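Long-range contacts in 2-oxo-1,2-dihydroquinoline 8-monooxygenase, oxygenase component (Pseudomonas putida, PDB 1Z02), which probably hydroxylates 2-oxo-1,2-dihydroquinoline at position 8, as the oxygenase component of a Rieske-type monooxygenase carrying a [2Fe-2S] cluster and a mononuclear iron: residues 179-185 with 263-267; 107-111 with 121-125; 47-51 with 143-148. All blocks are in the same frame, centred on the assembly; numbering follows the deposited sequence.

Contact 1: 179-185 with 263-267; sequences QFPHPLW and MQWLF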
# COMPACT_ATOMS: atom_id res chain seq x y z
N GLN A 179 40.31 30.82 3.56
CA GLN A 179 40.02 29.95 2.42
C GLN A 179 38.73 30.36 1.72
O GLN A 179 38.65 30.33 0.49
CB GLN A 179 39.92 28.49 2.89
CG GLN A 179 39.68 27.50 1.76
CD GLN A 179 39.63 26.06 2.24
OE1 GLN A 179 39.51 25.13 1.44
NE2 GLN A 179 39.73 25.87 3.55
N PHE A 180 37.71 30.73 2.49
CA PHE A 180 36.43 31.15 1.92
C PHE A 180 36.09 32.54 2.45
O PHE A 180 35.26 32.69 3.34
CB PHE A 180 35.33 30.17 2.30
CG PHE A 180 35.66 28.74 2.00
CD1 PHE A 180 35.82 27.82 3.04
CD2 PHE A 180 35.79 28.30 0.69
CE1 PHE A 180 36.12 26.49 2.78
CE2 PHE A 180 36.09 26.97 0.41
CZ PHE A 180 36.25 26.06 1.46
N PRO A 181 36.75 33.58 1.91
CA PRO A 181 36.52 34.97 2.32
C PRO A 181 35.05 35.39 2.33
O PRO A 181 34.31 35.09 1.40
CB PRO A 181 37.36 35.76 1.32
CG PRO A 181 38.50 34.83 1.04
CD PRO A 181 37.78 33.51 0.86
N HIS A 182 34.65 36.09 3.39
CA HIS A 182 33.28 36.57 3.53
C HIS A 182 33.26 37.98 4.13
O HIS A 182 32.92 38.18 5.29
CB HIS A 182 32.49 35.60 4.41
CG HIS A 182 33.13 35.30 5.73
ND1 HIS A 182 32.87 36.02 6.87
CD2 HIS A 182 34.05 34.36 6.08
CE1 HIS A 182 33.60 35.54 7.87
NE2 HIS A 182 34.32 34.53 7.41
N PRO A 183 33.64 38.99 3.31
CA PRO A 183 33.67 40.38 3.76
C PRO A 183 32.30 41.02 4.04
O PRO A 183 32.21 41.97 4.81
CB PRO A 183 34.39 41.08 2.61
CG PRO A 183 33.95 40.30 1.42
CD PRO A 183 34.08 38.87 1.91
N LEU A 184 31.25 40.48 3.43
CA LEU A 184 29.90 41.01 3.58
C LEU A 184 29.10 40.52 4.78
O LEU A 184 27.93 40.87 4.92
CB LEU A 184 29.11 40.75 2.30
CG LEU A 184 29.69 41.43 1.06
CD1 LEU A 184 29.08 40.81 -0.20
CD2 LEU A 184 29.44 42.94 1.14
N TRP A 185 29.72 39.72 5.65
CA TRP A 185 29.01 39.21 6.82
C TRP A 185 29.94 38.53 7.82
O TRP A 185 31.00 38.02 7.46
CB TRP A 185 27.90 38.25 6.39
CG TRP A 185 28.38 37.03 5.65
CD1 TRP A 185 28.99 35.93 6.18
CD2 TRP A 185 28.29 36.80 4.24
NE1 TRP A 185 29.28 35.03 5.19
CE2 TRP A 185 28.86 35.54 3.98
CE3 TRP A 185 27.78 37.54 3.16
CZ2 TRP A 185 28.94 34.99 2.70
CZ3 TRP A 185 27.85 37.00 1.88
CH2 TRP A 185 28.43 35.73 1.66
N MET A 263 31.88 24.70 -1.78
CA MET A 263 31.49 26.03 -1.31
C MET A 263 31.12 26.84 -2.54
O MET A 263 31.91 26.96 -3.47
CB MET A 263 32.67 26.70 -0.58
CG MET A 263 32.46 28.18 -0.28
SD MET A 263 31.54 28.45 1.22
CE MET A 263 30.08 28.14 0.77
N GLN A 264 29.92 27.40 -2.54
CA GLN A 264 29.47 28.21 -3.66
C GLN A 264 29.80 29.68 -3.41
O GLN A 264 29.39 30.25 -2.39
CB GLN A 264 27.98 28.01 -3.88
CG GLN A 264 27.59 26.56 -4.09
CD GLN A 264 26.17 26.39 -4.53
OE1 GLN A 264 25.23 26.63 -3.78
NE2 GLN A 264 26.00 25.98 -5.78
N TRP A 265 30.55 30.28 -4.34
CA TRP A 265 30.97 31.67 -4.21
C TRP A 265 29.82 32.63 -4.50
O TRP A 265 29.81 33.33 -5.52
CB TRP A 265 32.15 31.98 -5.15
CG TRP A 265 33.36 31.13 -4.92
CD1 TRP A 265 33.87 30.20 -5.77
CD2 TRP A 265 34.24 31.17 -3.79
NE1 TRP A 265 35.01 29.65 -5.25
CE2 TRP A 265 35.26 30.23 -4.03
CE3 TRP A 265 34.26 31.90 -2.60
CZ2 TRP A 265 36.31 30.00 -3.12
CZ3 TRP A 265 35.30 31.68 -1.69
CH2 TRP A 265 36.31 30.73 -1.96
N LEU A 266 28.84 32.66 -3.60
CA LEU A 266 27.70 33.55 -3.77
C LEU A 266 28.08 34.98 -3.43
O LEU A 266 28.94 35.22 -2.59
CB LEU A 266 26.52 33.09 -2.90
CG LEU A 266 25.95 31.71 -3.20
CD1 LEU A 266 24.64 31.56 -2.45
CD2 LEU A 266 25.72 31.54 -4.70
N PHE A 267 27.42 35.91 -4.10
CA PHE A 267 27.66 37.34 -3.92
C PHE A 267 29.07 37.76 -4.28
O PHE A 267 29.73 38.54 -3.57
CB PHE A 267 27.28 37.77 -2.49
CG PHE A 267 25.81 37.63 -2.20
CD1 PHE A 267 25.29 36.43 -1.72
CD2 PHE A 267 24.94 38.67 -2.49
CE1 PHE A 267 23.92 36.27 -1.54
CE2 PHE A 267 23.57 38.53 -2.31
CZ PHE A 267 23.06 37.32 -1.83
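No hydrogen bond links 179-185 to 263-267, which meet mainly through aromatic and aliphatic side chains. Phe-180, in the m rotamer, places CD2 3.6 Å from Trp-265 CH2, which lies at the ring edge, and 3.5 Å from Met-263 CG, on the face side. The t, p, m conformation of Met-263 sets SD over the phenyl face, 4.6 Å from the Phe-180 ring centroid, a Met-aromatic contact. Trp-265, centre of an inverse gamma turn, uses its m rotamer to bring the indole end against 179-181, CH2 3.4 Å from Gln-179 O and CZ3 4.0 Å from Pro-181 CD. A type I turn, 182-185, points Leu-184 and Trp-185 toward 263-267, Leu-184 CD1 4.2 Å from Phe-267 CB and Trp-185 CH2 4.3 Å from Leu-266 O. His-182 ND1 donates to Trp-185 O (2.8 Å), while Trp-185 NE1 is hydrogen-bonded to Glu-305 OE2. Here a loop packs on the end of strand 261-264 in the large antiparallel sheet of the Bet v 1-like catalytic domain.

Contact 2: 107-111 with 121-125; sequences YHGFT and TIVAN. With FES (Fe2/s2 (inorganic) cluster), chain H.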
# COMPACT_ATOMS: atom_id res chain seq x y z
N TYR A 107 10.93 -9.37 24.88
CA TYR A 107 10.25 -10.63 24.60
C TYR A 107 10.79 -11.74 25.50
O TYR A 107 10.13 -12.13 26.45
CB TYR A 107 10.38 -11.01 23.12
CG TYR A 107 9.39 -12.07 22.68
CD1 TYR A 107 9.37 -12.54 21.37
CD2 TYR A 107 8.49 -12.63 23.58
CE1 TYR A 107 8.49 -13.53 20.97
CE2 TYR A 107 7.60 -13.62 23.19
CZ TYR A 107 7.60 -14.07 21.89
OH TYR A 107 6.73 -15.07 21.53
N HIS A 108 12.00 -12.23 25.21
CA HIS A 108 12.57 -13.30 26.02
C HIS A 108 13.73 -12.86 26.91
O HIS A 108 14.34 -13.68 27.60
CB HIS A 108 13.05 -14.45 25.14
CG HIS A 108 11.97 -15.04 24.27
ND1 HIS A 108 11.77 -14.65 22.97
CD2 HIS A 108 11.03 -15.97 24.54
CE1 HIS A 108 10.76 -15.33 22.46
NE2 HIS A 108 10.29 -16.14 23.40
N GLY A 109 14.07 -11.58 26.86
CA GLY A 109 15.14 -11.10 27.72
C GLY A 109 16.58 -11.14 27.26
O GLY A 109 17.48 -11.04 28.11
N PHE A 110 16.82 -11.30 25.96
CA PHE A 110 18.19 -11.28 25.46
C PHE A 110 18.67 -9.91 25.93
O PHE A 110 17.99 -8.91 25.73
CB PHE A 110 18.22 -11.37 23.94
CG PHE A 110 18.43 -12.77 23.40
CD1 PHE A 110 17.65 -13.83 23.87
CD2 PHE A 110 19.39 -13.01 22.42
CE1 PHE A 110 17.84 -15.13 23.36
CE2 PHE A 110 19.59 -14.29 21.90
CZ PHE A 110 18.81 -15.36 22.37
N THR A 111 19.83 -9.87 26.58
CA THR A 111 20.33 -8.61 27.12
C THR A 111 21.67 -8.21 26.53
O THR A 111 22.59 -9.03 26.41
CB THR A 111 20.44 -8.70 28.65
OG1 THR A 111 19.18 -9.12 29.19
CG2 THR A 111 20.79 -7.35 29.23
N THR A 121 23.77 -11.76 28.65
CA THR A 121 22.95 -12.76 29.33
C THR A 121 21.58 -12.83 28.67
O THR A 121 21.28 -12.04 27.78
CB THR A 121 22.76 -12.39 30.83
OG1 THR A 121 22.17 -13.50 31.53
CG2 THR A 121 21.87 -11.17 30.96
N ILE A 122 20.78 -13.79 29.10
CA ILE A 122 19.41 -13.96 28.61
C ILE A 122 18.57 -14.16 29.87
O ILE A 122 18.72 -15.17 30.56
CB ILE A 122 19.25 -15.20 27.68
CG1 ILE A 122 20.15 -15.06 26.45
CG2 ILE A 122 17.80 -15.33 27.22
CD1 ILE A 122 20.24 -16.31 25.64
N VAL A 123 17.70 -13.21 30.18
CA VAL A 123 16.88 -13.32 31.39
C VAL A 123 16.28 -14.71 31.59
O VAL A 123 16.31 -15.26 32.68
CB VAL A 123 15.73 -12.27 31.38
CG1 VAL A 123 14.85 -12.46 32.59
CG2 VAL A 123 16.31 -10.86 31.39
N ALA A 124 15.75 -15.29 30.53
CA ALA A 124 15.12 -16.61 30.64
C ALA A 124 16.07 -17.80 30.54
O ALA A 124 15.62 -18.95 30.65
CB ALA A 124 14.03 -16.74 29.58
N ASN A 125 17.36 -17.54 30.36
CA ASN A 125 18.34 -18.63 30.20
C ASN A 125 19.75 -18.09 30.45
O ASN A 125 20.54 -17.95 29.52
CB ASN A 125 18.23 -19.16 28.77
CG ASN A 125 18.75 -20.57 28.61
OD1 ASN A 125 19.38 -21.14 29.51
ND2 ASN A 125 18.49 -21.16 27.44
FE1 FES H . 13.54 -13.32 22.05
FE2 FES H . 14.33 -10.82 21.74
S1 FES H . 14.77 -12.14 23.40
S2 FES H . 13.00 -11.92 20.37
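Gly-109 sits so close to the facing chain that no side chain could fit: an ideal CB would lie 2.5 Å from Val-123 CB, and at phi/psi of 88/16° it would collide with the carbonyl oxygen of His-108. Its own carbonyl is heavily used, Gly-109 O accepting from Val-123 N (3.0 Å) and from Thr-111 OG1 (2.8 Å). One residue on, Phe-110 and Ile-122 form an antiparallel non-hydrogen-bonded pair, and Ile-122 CD1 lies over the phenyl face, a CH-pi contact 3.9 Å from the ring centroid of Phe-110. Thr-111 and Thr-121 follow as a hydrogen-bonded pair, Thr-111 N donating to Thr-121 O at 2.9 Å. The loop leading into this hairpin is the second cluster-binding loop of the Rieske domain, in which Cys-105 and His-108 complement Cys-84 and His-86. His-108 ND1 binds FE1 at 2.4 Å, and Phe-110 CD1 comes within 3.4 Å of sulfide S1, while the Phe-110 ring stacks on His-86. After the strand, a type I turn is closed by Asn-125 N to Ile-122 O (2.7 Å). His-108 NE2 is hydrogen-bonded to Asp-218 of the second subunit, and Thr-121 OG1 to Asn-277 of that subunit.

Contact 3: 47-51 with 143-148; sequences ALFTH and EVNGMI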
# COMPACT_ATOMS: atom_id res chain seq x y z
N ALA A 47 20.63 12.30 15.05
CA ALA A 47 19.65 11.28 15.41
C ALA A 47 18.44 11.86 16.13
O ALA A 47 17.28 11.58 15.78
CB ALA A 47 20.30 10.20 16.28
N LEU A 48 18.70 12.67 17.15
CA LEU A 48 17.63 13.27 17.95
C LEU A 48 18.15 14.52 18.63
O LEU A 48 19.35 14.69 18.78
CB LEU A 48 17.19 12.29 19.05
CG LEU A 48 16.52 10.96 18.69
CD1 LEU A 48 16.50 10.05 19.90
CD2 LEU A 48 15.11 11.22 18.18
N PHE A 49 17.24 15.40 19.01
CA PHE A 49 17.62 16.60 19.74
C PHE A 49 17.81 16.08 21.16
O PHE A 49 17.19 15.09 21.56
CB PHE A 49 16.50 17.65 19.74
CG PHE A 49 16.41 18.43 18.46
CD1 PHE A 49 15.28 18.34 17.65
CD2 PHE A 49 17.44 19.29 18.08
CE1 PHE A 49 15.17 19.08 16.47
CE2 PHE A 49 17.35 20.04 16.89
CZ PHE A 49 16.21 19.93 16.09
N THR A 50 18.66 16.74 21.93
CA THR A 50 18.89 16.32 23.30
C THR A 50 17.59 16.22 24.09
O THR A 50 17.41 15.29 24.89
CB THR A 50 19.86 17.31 23.99
OG1 THR A 50 21.17 17.18 23.41
CG2 THR A 50 19.95 17.04 25.48
N HIS A 51 16.67 17.16 23.86
CA HIS A 51 15.41 17.15 24.59
C HIS A 51 14.52 15.95 24.24
O HIS A 51 13.53 15.69 24.92
CB HIS A 51 14.65 18.47 24.38
CG HIS A 51 14.23 18.73 22.96
ND1 HIS A 51 13.20 18.03 22.36
CD2 HIS A 51 14.66 19.63 22.05
CE1 HIS A 51 13.02 18.50 21.13
NE2 HIS A 51 13.89 19.47 20.93
N GLU A 143 27.25 13.71 21.19
CA GLU A 143 26.25 14.70 21.56
C GLU A 143 26.92 16.04 21.85
O GLU A 143 27.92 16.10 22.57
CB GLU A 143 25.48 14.22 22.80
CG GLU A 143 24.32 15.13 23.21
CD GLU A 143 23.57 14.59 24.39
OE1 GLU A 143 22.46 15.08 24.68
OE2 GLU A 143 24.08 13.66 25.04
N VAL A 144 26.36 17.12 21.30
CA VAL A 144 26.93 18.44 21.50
C VAL A 144 25.90 19.55 21.28
O VAL A 144 25.15 19.54 20.30
CB VAL A 144 28.13 18.67 20.54
CG1 VAL A 144 27.65 18.67 19.09
CG2 VAL A 144 28.83 19.98 20.86
N ASN A 145 25.85 20.49 22.22
CA ASN A 145 24.95 21.63 22.19
C ASN A 145 23.51 21.36 21.74
O ASN A 145 22.98 22.03 20.84
CB ASN A 145 25.55 22.75 21.33
CG ASN A 145 26.82 23.32 21.94
OD1 ASN A 145 26.89 23.54 23.15
ND2 ASN A 145 27.84 23.57 21.11
N GLY A 146 22.87 20.39 22.39
CA GLY A 146 21.49 20.05 22.07
C GLY A 146 21.27 19.08 20.92
O GLY A 146 20.12 18.74 20.62
N MET A 147 22.35 18.64 20.29
CA MET A 147 22.28 17.71 19.16
C MET A 147 22.94 16.38 19.46
O MET A 147 24.06 16.33 19.98
CB MET A 147 23.00 18.31 17.94
CG MET A 147 22.39 19.55 17.33
SD MET A 147 20.89 19.20 16.45
CE MET A 147 21.52 18.45 14.92
N ILE A 148 22.26 15.29 19.12
CA ILE A 148 22.79 13.95 19.32
C ILE A 148 23.11 13.35 17.95
O ILE A 148 22.20 12.97 17.21
CB ILE A 148 21.78 13.01 20.04
CG1 ILE A 148 21.52 13.51 21.46
CG2 ILE A 148 22.34 11.59 20.09
CD1 ILE A 148 20.55 12.65 22.25
O HOH W 1 23.84 18.67 24.37
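Strand 43-49 runs antiparallel to 147-152, and its end is irregular: Ala-47 and Leu-48 both face Ile-148 in a classic beta bulge. The backbone bonds fit that register. Ala-47 N donates to Ile-148 O (2.8 Å), Ile-148 N to Leu-48 O (3.0 Å), and Thr-50 N, just past the strand, to Gly-146 O (2.8 Å). Gly-146 lies in a type I' turn closed by Met-147 N to Val-144 O (2.9 Å) and Val-144 N to Met-147 O (2.8 Å). Its own amide is satisfied by a water, 2.8 Å from Gly-146 N, which in turn donates to Thr-50 OG1 at 3.2 Å. That hydroxyl gives its proton to Glu-143 OE1 (2.8 Å), whose charge is met by a salt bridge to Arg-72. Beside this network, Met-147 SD approaches Phe-49 CE2 at 3.7 Å, a Met-aromatic contact. Thr-50 thus holds the 144-147 turn through its amide and a water, and the strand leading into that turn through Glu-143.

In the fold
Contact 3 opens first along the chain and encloses contact 2, which lies entirely between its segments; contact 1 follows both. Strand 119-122 of contact 2 is followed directly by strand 141-144 of contact 3, yet the centres of the two contacts are about 31 Å apart. Contacts 2 and 3 lie in two different three-stranded antiparallel sheets, while contact 1 packs a loop on the end of a strand of the seven-stranded sheet. Contacts 1 and 2 are on opposite sides of the chain's centre, about 57 Å between centres, and contact 3 is about 29 Å, centre to centre, from contact 1. The cluster-bearing end therefore projects far from its own catalytic sheet and meets a second subunit, consistent with electron transfer between subunits.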